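Long-range contacts in DUF416 domain-containing protein (Shewanella baltica, PDB 2Q9R), which is of unknown function but folds as an all-helical DUF416-family protein with a pocket that holds benzoic acid: residues Gly7-Leu12 against Asn119-Ser124; Leu17-Leu22 against Glu167-Asn172. All blocks are in the same frame, centred on the assembly; numbering follows the deposited sequence. Where two conformers were deposited one is given.

Contact 1 (Gly7-Leu12 against Asn119-Ser124); sequences GFFKRL and NISKLS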
loop_
_atom_site.group_PDB
_atom_site.type_symbol
_atom_site.label_atom_id
_atom_site.label_comp_id
_atom_site.label_asym_id
_atom_site.label_seq_id
_atom_site.Cartn_x
_atom_site.Cartn_y
_atom_site.Cartn_z
ATOM N N GLY A 7 14.180 -21.603 -7.743
ATOM C CA GLY A 7 12.931 -20.860 -7.756
ATOM C C GLY A 7 12.264 -20.891 -6.394
ATOM O O GLY A 7 12.442 -21.821 -5.614
ATOM N N PHE A 8 11.497 -19.850 -6.120
ATOM C CA PHE A 8 10.742 -19.755 -4.889
ATOM C C PHE A 8 9.930 -21.021 -4.601
ATOM O O PHE A 8 9.991 -21.556 -3.478
ATOM C CB PHE A 8 9.844 -18.530 -4.946
ATOM C CG PHE A 8 8.994 -18.365 -3.737
ATOM C CD1 PHE A 8 9.492 -17.744 -2.611
ATOM C CD2 PHE A 8 7.698 -18.828 -3.733
ATOM C CE1 PHE A 8 8.694 -17.594 -1.474
ATOM C CE2 PHE A 8 6.902 -18.704 -2.615
ATOM C CZ PHE A 8 7.392 -18.078 -1.489
ATOM N N PHE A 9 9.192 -21.533 -5.581
ATOM C CA PHE A 9 8.324 -22.680 -5.285
ATOM C C PHE A 9 9.062 -23.967 -5.192
ATOM O O PHE A 9 8.622 -24.861 -4.466
ATOM C CB PHE A 9 7.146 -22.830 -6.261
ATOM C CG PHE A 9 6.030 -21.872 -5.984
ATOM C CD1 PHE A 9 5.172 -22.083 -4.902
ATOM C CD2 PHE A 9 5.863 -20.735 -6.771
ATOM C CE1 PHE A 9 4.140 -21.196 -4.629
ATOM C CE2 PHE A 9 4.827 -19.841 -6.519
ATOM C CZ PHE A 9 3.974 -20.056 -5.429
ATOM N N LYS A 10 10.168 -24.106 -5.923
ATOM C CA LYS A 10 10.965 -25.318 -5.750
ATOM C C LYS A 10 11.501 -25.349 -4.294
ATOM O O LYS A 10 11.622 -26.418 -3.696
ATOM C CB LYS A 10 12.077 -25.444 -6.813
ATOM N N ARG A 11 11.799 -24.170 -3.739
ATOM C CA ARG A 11 12.413 -24.040 -2.413
ATOM C C ARG A 11 11.364 -24.267 -1.330
ATOM O O ARG A 11 11.581 -24.968 -0.311
ATOM C CB ARG A 11 13.004 -22.634 -2.229
ATOM C CG ARG A 11 14.319 -22.353 -2.943
ATOM C CD ARG A 11 15.019 -21.145 -2.322
ATOM N NE ARG A 11 14.401 -19.895 -2.709
ATOM C CZ ARG A 11 14.258 -18.811 -1.944
ATOM N NH1 ARG A 11 14.630 -18.778 -0.689
ATOM N NH2 ARG A 11 13.675 -17.731 -2.448
ATOM N N LEU A 12 10.182 -23.748 -1.600
ATOM C CA LEU A 12 9.055 -23.941 -0.708
ATOM C C LEU A 12 8.687 -25.416 -0.646
ATOM O O LEU A 12 8.466 -25.984 0.442
ATOM C CB LEU A 12 7.896 -23.066 -1.203
ATOM C CG LEU A 12 6.693 -22.823 -0.336
ATOM C CD1 LEU A 12 7.116 -22.344 1.044
ATOM C CD2 LEU A 12 5.804 -21.815 -1.033
ATOM N N ASN A 119 0.357 -24.218 -0.962
ATOM C CA ASN A 119 -0.565 -23.293 -1.660
ATOM C C ASN A 119 -1.127 -22.130 -0.854
ATOM O O ASN A 119 -1.740 -21.232 -1.428
ATOM C CB ASN A 119 -1.717 -24.060 -2.322
ATOM C CG ASN A 119 -1.289 -24.703 -3.642
ATOM O OD1 ASN A 119 -0.233 -24.354 -4.202
ATOM N ND2 ASN A 119 -2.094 -25.654 -4.139
ATOM N N ILE A 120 -0.898 -22.117 0.461
ATOM C CA ILE A 120 -1.211 -20.948 1.258
ATOM C C ILE A 120 -0.401 -19.793 0.751
ATOM O O ILE A 120 -0.831 -18.613 0.888
ATOM C CB ILE A 120 -0.948 -21.159 2.796
ATOM C CG1 ILE A 120 -1.910 -22.214 3.400
ATOM C CG2 ILE A 120 -1.028 -19.856 3.543
ATOM C CD1 ILE A 120 -3.354 -22.142 2.951
ATOM N N SER A 121 0.771 -20.080 0.135
ATOM C CA SER A 121 1.570 -18.989 -0.507
ATOM C C SER A 121 0.808 -18.236 -1.607
ATOM O O SER A 121 0.839 -17.000 -1.677
ATOM C CB SER A 121 2.888 -19.501 -1.114
ATOM O OG SER A 121 3.534 -18.454 -1.883
ATOM N N LYS A 122 0.192 -18.996 -2.498
ATOM C CA LYS A 122 -0.609 -18.460 -3.583
ATOM C C LYS A 122 -1.868 -17.750 -3.095
ATOM O O LYS A 122 -2.308 -16.746 -3.657
ATOM C CB LYS A 122 -1.007 -19.600 -4.504
ATOM C CG LYS A 122 0.186 -20.190 -5.291
ATOM C CD LYS A 122 -0.250 -21.360 -6.192
ATOM C CE LYS A 122 0.896 -21.878 -7.104
ATOM N NZ LYS A 122 0.447 -23.031 -7.967
ATOM N N LEU A 123 -2.475 -18.267 -2.039
ATOM C CA LEU A 123 -3.655 -17.638 -1.506
ATOM C C LEU A 123 -3.285 -16.239 -1.040
ATOM O O LEU A 123 -3.944 -15.249 -1.382
ATOM C CB LEU A 123 -4.226 -18.506 -0.399
ATOM C CG LEU A 123 -5.532 -18.038 0.220
ATOM C CD1 LEU A 123 -6.288 -19.220 0.850
ATOM C CD2 LEU A 123 -5.223 -16.952 1.245
ATOM N N SER A 124 -2.156 -16.143 -0.336
ATOM C CA SER A 124 -1.716 -14.863 0.200
ATOM C C SER A 124 -1.420 -13.895 -0.907
ATOM O O SER A 124 -1.867 -12.753 -0.826
ATOM C CB SER A 124 -0.480 -15.016 1.094
ATOM O OG SER A 124 -0.136 -13.771 1.697
#
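The hydroxyl OG of S121 reaches a ring from the opposing helix while its hydrogen bond goes elsewhere, to Q162 OE1. It lies near the plane of the F8 ring, at the edge, where CE2 of F8 comes within 3.5 Å of OG of S121. A polar atom beside an aromatic rim meets C-H groups rather than the pi cloud; with its hydrogen-bond partner in Q162, OG of S121 makes a packing contact here and not a hydrogen bond. With OG anti to the backbone N (chi1 172°), the hydroxyl points across to the helix starting at F8. CB of S121 packs 3.7 Å from CD2 of L12. The F9 ring carries the outer part of the contact. Its CZ lies 3.8 Å from CG of K122, whose extended chain crosses the ring obliquely, and CE of K122 also comes near CZ of F9. NZ of K122 is 5.5 Å from the F9 ring centroid, at most a weak cation-pi attraction. CD2 of F8 sits over the centre of one face of the F9 ring, 3.9 Å above its plane. The axes of the short segments 8-12 and 120-124 stay 12.5 Å apart and run at 139°, a gap bridged by side chains alone. Helix 153-170 flanks F8 through Q162, N163 and L166, while F23 of helix 17-42 touches both F8 and L12.

Contact 2 (Leu17-Leu22 against Glu167-Asn172); sequences LPQKQL and EIIEEN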
loop_
_atom_site.group_PDB
_atom_site.type_symbol
_atom_site.label_atom_id
_atom_site.label_comp_id
_atom_site.label_asym_id
_atom_site.label_seq_id
_atom_site.Cartn_x
_atom_site.Cartn_y
_atom_site.Cartn_z
ATOM N N LEU A 17 7.710 -30.945 6.238
ATOM C CA LEU A 17 6.335 -30.639 6.660
ATOM C C LEU A 17 6.260 -29.559 7.763
ATOM O O LEU A 17 5.505 -28.600 7.629
ATOM C CB LEU A 17 5.581 -31.910 7.063
ATOM C CG LEU A 17 4.155 -31.696 7.606
ATOM C CD1 LEU A 17 3.229 -31.419 6.453
ATOM C CD2 LEU A 17 3.636 -32.885 8.452
ATOM N N PRO A 18 7.026 -29.718 8.850
ATOM C CA PRO A 18 7.013 -28.690 9.899
ATOM C C PRO A 18 7.491 -27.311 9.421
ATOM O O PRO A 18 6.891 -26.313 9.802
ATOM C CB PRO A 18 7.912 -29.275 11.012
ATOM C CG PRO A 18 8.119 -30.689 10.650
ATOM C CD PRO A 18 7.897 -30.863 9.201
ATOM N N GLN A 19 8.504 -27.266 8.540
ATOM C CA GLN A 19 8.971 -26.017 7.951
ATOM C C GLN A 19 7.858 -25.338 7.135
ATOM O O GLN A 19 7.635 -24.172 7.288
ATOM C CB GLN A 19 10.180 -26.275 7.040
ATOM C CG GLN A 19 11.469 -26.530 7.783
ATOM C CD GLN A 19 12.620 -26.756 6.863
ATOM O OE1 GLN A 19 12.554 -27.615 5.968
ATOM N NE2 GLN A 19 13.719 -26.007 7.085
ATOM N N LYS A 20 7.191 -26.111 6.272
ATOM C CA LYS A 20 6.008 -25.642 5.517
ATOM C C LYS A 20 4.886 -25.106 6.403
ATOM O O LYS A 20 4.308 -24.024 6.147
ATOM C CB LYS A 20 5.459 -26.790 4.695
ATOM C CG LYS A 20 6.335 -27.219 3.509
ATOM C CD LYS A 20 5.675 -28.425 2.777
ATOM C CE LYS A 20 6.242 -28.621 1.394
ATOM N NZ LYS A 20 7.204 -29.686 1.345
ATOM N N GLN A 21 4.600 -25.863 7.445
ATOM C CA GLN A 21 3.535 -25.531 8.387
ATOM C C GLN A 21 3.818 -24.221 9.091
ATOM O O GLN A 21 2.916 -23.352 9.237
ATOM C CB GLN A 21 3.411 -26.662 9.390
ATOM C CG GLN A 21 2.186 -26.592 10.285
ATOM C CD GLN A 21 2.047 -27.840 11.165
ATOM O OE1 GLN A 21 2.495 -28.913 10.801
ATOM N NE2 GLN A 21 1.456 -27.675 12.334
ATOM N N LEU A 22 5.076 -24.031 9.497
ATOM C CA LEU A 22 5.496 -22.738 10.068
ATOM C C LEU A 22 5.295 -21.570 9.092
ATOM O O LEU A 22 4.708 -20.510 9.453
ATOM C CB LEU A 22 6.968 -22.809 10.537
ATOM C CG LEU A 22 7.654 -21.533 11.063
ATOM C CD1 LEU A 22 6.830 -20.876 12.194
ATOM C CD2 LEU A 22 9.092 -21.844 11.559
ATOM N N GLU A 167 13.511 -17.703 3.611
ATOM C CA GLU A 167 14.936 -17.717 3.909
ATOM C C GLU A 167 15.260 -18.019 5.347
ATOM O O GLU A 167 16.212 -18.723 5.606
ATOM C CB GLU A 167 15.575 -16.369 3.570
ATOM C CG GLU A 167 15.702 -16.115 2.096
ATOM C CD GLU A 167 16.115 -14.686 1.806
ATOM O OE1 GLU A 167 16.500 -13.974 2.766
ATOM O OE2 GLU A 167 16.059 -14.285 0.625
ATOM N N ILE A 168 14.527 -17.435 6.285
ATOM C CA ILE A 168 14.828 -17.700 7.685
ATOM C C ILE A 168 14.457 -19.146 8.057
ATOM O O ILE A 168 15.214 -19.821 8.776
ATOM C CB ILE A 168 14.292 -16.605 8.652
ATOM C CG1 ILE A 168 14.773 -16.880 10.082
ATOM C CG2 ILE A 168 12.773 -16.413 8.559
ATOM C CD1 ILE A 168 14.988 -15.599 10.928
ATOM N N ILE A 169 13.359 -19.654 7.519
ATOM C CA ILE A 169 12.987 -21.045 7.786
ATOM C C ILE A 169 13.947 -22.022 7.150
ATOM O O ILE A 169 14.343 -23.004 7.783
ATOM C CB ILE A 169 11.520 -21.321 7.350
ATOM C CG1 ILE A 169 10.592 -20.421 8.191
ATOM C CG2 ILE A 169 11.134 -22.794 7.472
ATOM C CD1 ILE A 169 9.130 -20.375 7.703
ATOM N N GLU A 170 14.356 -21.751 5.916
ATOM C CA GLU A 170 15.143 -22.711 5.207
ATOM C C GLU A 170 16.591 -22.822 5.681
ATOM O O GLU A 170 17.224 -23.859 5.497
ATOM C CB GLU A 170 15.002 -22.526 3.691
ATOM C CG GLU A 170 15.914 -21.601 3.036
ATOM C CD GLU A 170 15.403 -21.208 1.647
ATOM O OE1 GLU A 170 14.903 -22.062 0.859
ATOM O OE2 GLU A 170 15.521 -20.008 1.352
ATOM N N GLU A 171 17.088 -21.792 6.347
ATOM C CA GLU A 171 18.436 -21.845 6.876
ATOM C C GLU A 171 18.528 -22.642 8.183
ATOM O O GLU A 171 19.604 -22.809 8.745
ATOM C CB GLU A 171 19.004 -20.430 7.022
ATOM C CG GLU A 171 18.449 -19.606 8.174
ATOM C CD GLU A 171 18.948 -18.154 8.149
ATOM O OE1 GLU A 171 19.311 -17.631 7.056
ATOM O OE2 GLU A 171 18.956 -17.537 9.235
ATOM N N ASN A 172 17.394 -23.150 8.637
ATOM C CA ASN A 172 17.296 -23.938 9.843
ATOM C C ASN A 172 16.774 -25.325 9.479
ATOM O O ASN A 172 15.623 -25.466 9.051
ATOM C CB ASN A 172 16.351 -23.230 10.824
ATOM C CG ASN A 172 16.916 -21.894 11.307
ATOM O OD1 ASN A 172 17.958 -21.865 11.953
ATOM N ND2 ASN A 172 16.257 -20.787 10.958
#
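Q19 and I169 meet where two helices of this all-helical fold pack together, the first turns of helix 17-42 against the C-terminal end of helix 153-170. Their side chains lie alongside one another and point opposite ways, with CB of Q19 at 3.6 Å from CG2 of I169 and CG of Q19 also against that methyl. The other branch of I169 serves L22: CD1 of I169 lies 3.8 Å from CG of L22. One isoleucine thus divides its branches between residues three apart on the facing helix. With CG2 of I169 anti to the backbone N and CG1 beside it (chi1 -62°), CG2 is placed against Q19 and the CG1 branch against L22.

Beyond this apolar layer Q19 runs on, extended past CG, to the end of the partner helix. Its NE2 gives a weak, bent hydrogen bond to O of I169, 3.1 Å long with an angle of 130° at the hydrogen. The same carbonyl accepts the backbone N of N172, so the amide addresses the chain where it leaves the helix. The other end of the amide is held from its own side, OE1 accepting the N of T16 just before helix 17-42.

Further out, I175 packs on Q19 and L22, and L22 also touches L179 and L183 of helix 177-190 and W58 and L61 of helix 47-62. Within the contact itself, L22 meets I169 through a second branch as well, CD2 of L22 lying 4.0 Å from CG1 of I169.

The two contacts use consecutive N-terminal helices, 8-14 and 17-42, and their centres lie 12 Å apart. Contact 1 is partly buried and bridges widely spaced helices with aromatic rings, a serine and a lysine chain, without a hydrogen bond between its segments. Contact 2 is a buried aliphatic meeting to which a glutamine amide adds a weak bond at a helix end. Helix 153-170 belongs to contact 2 directly and flanks contact 1. A salt bridge from NH1 of R11 to OE2 of E170 joins the two sites, and O of L12 packs against CE of K20 at 3.6 Å.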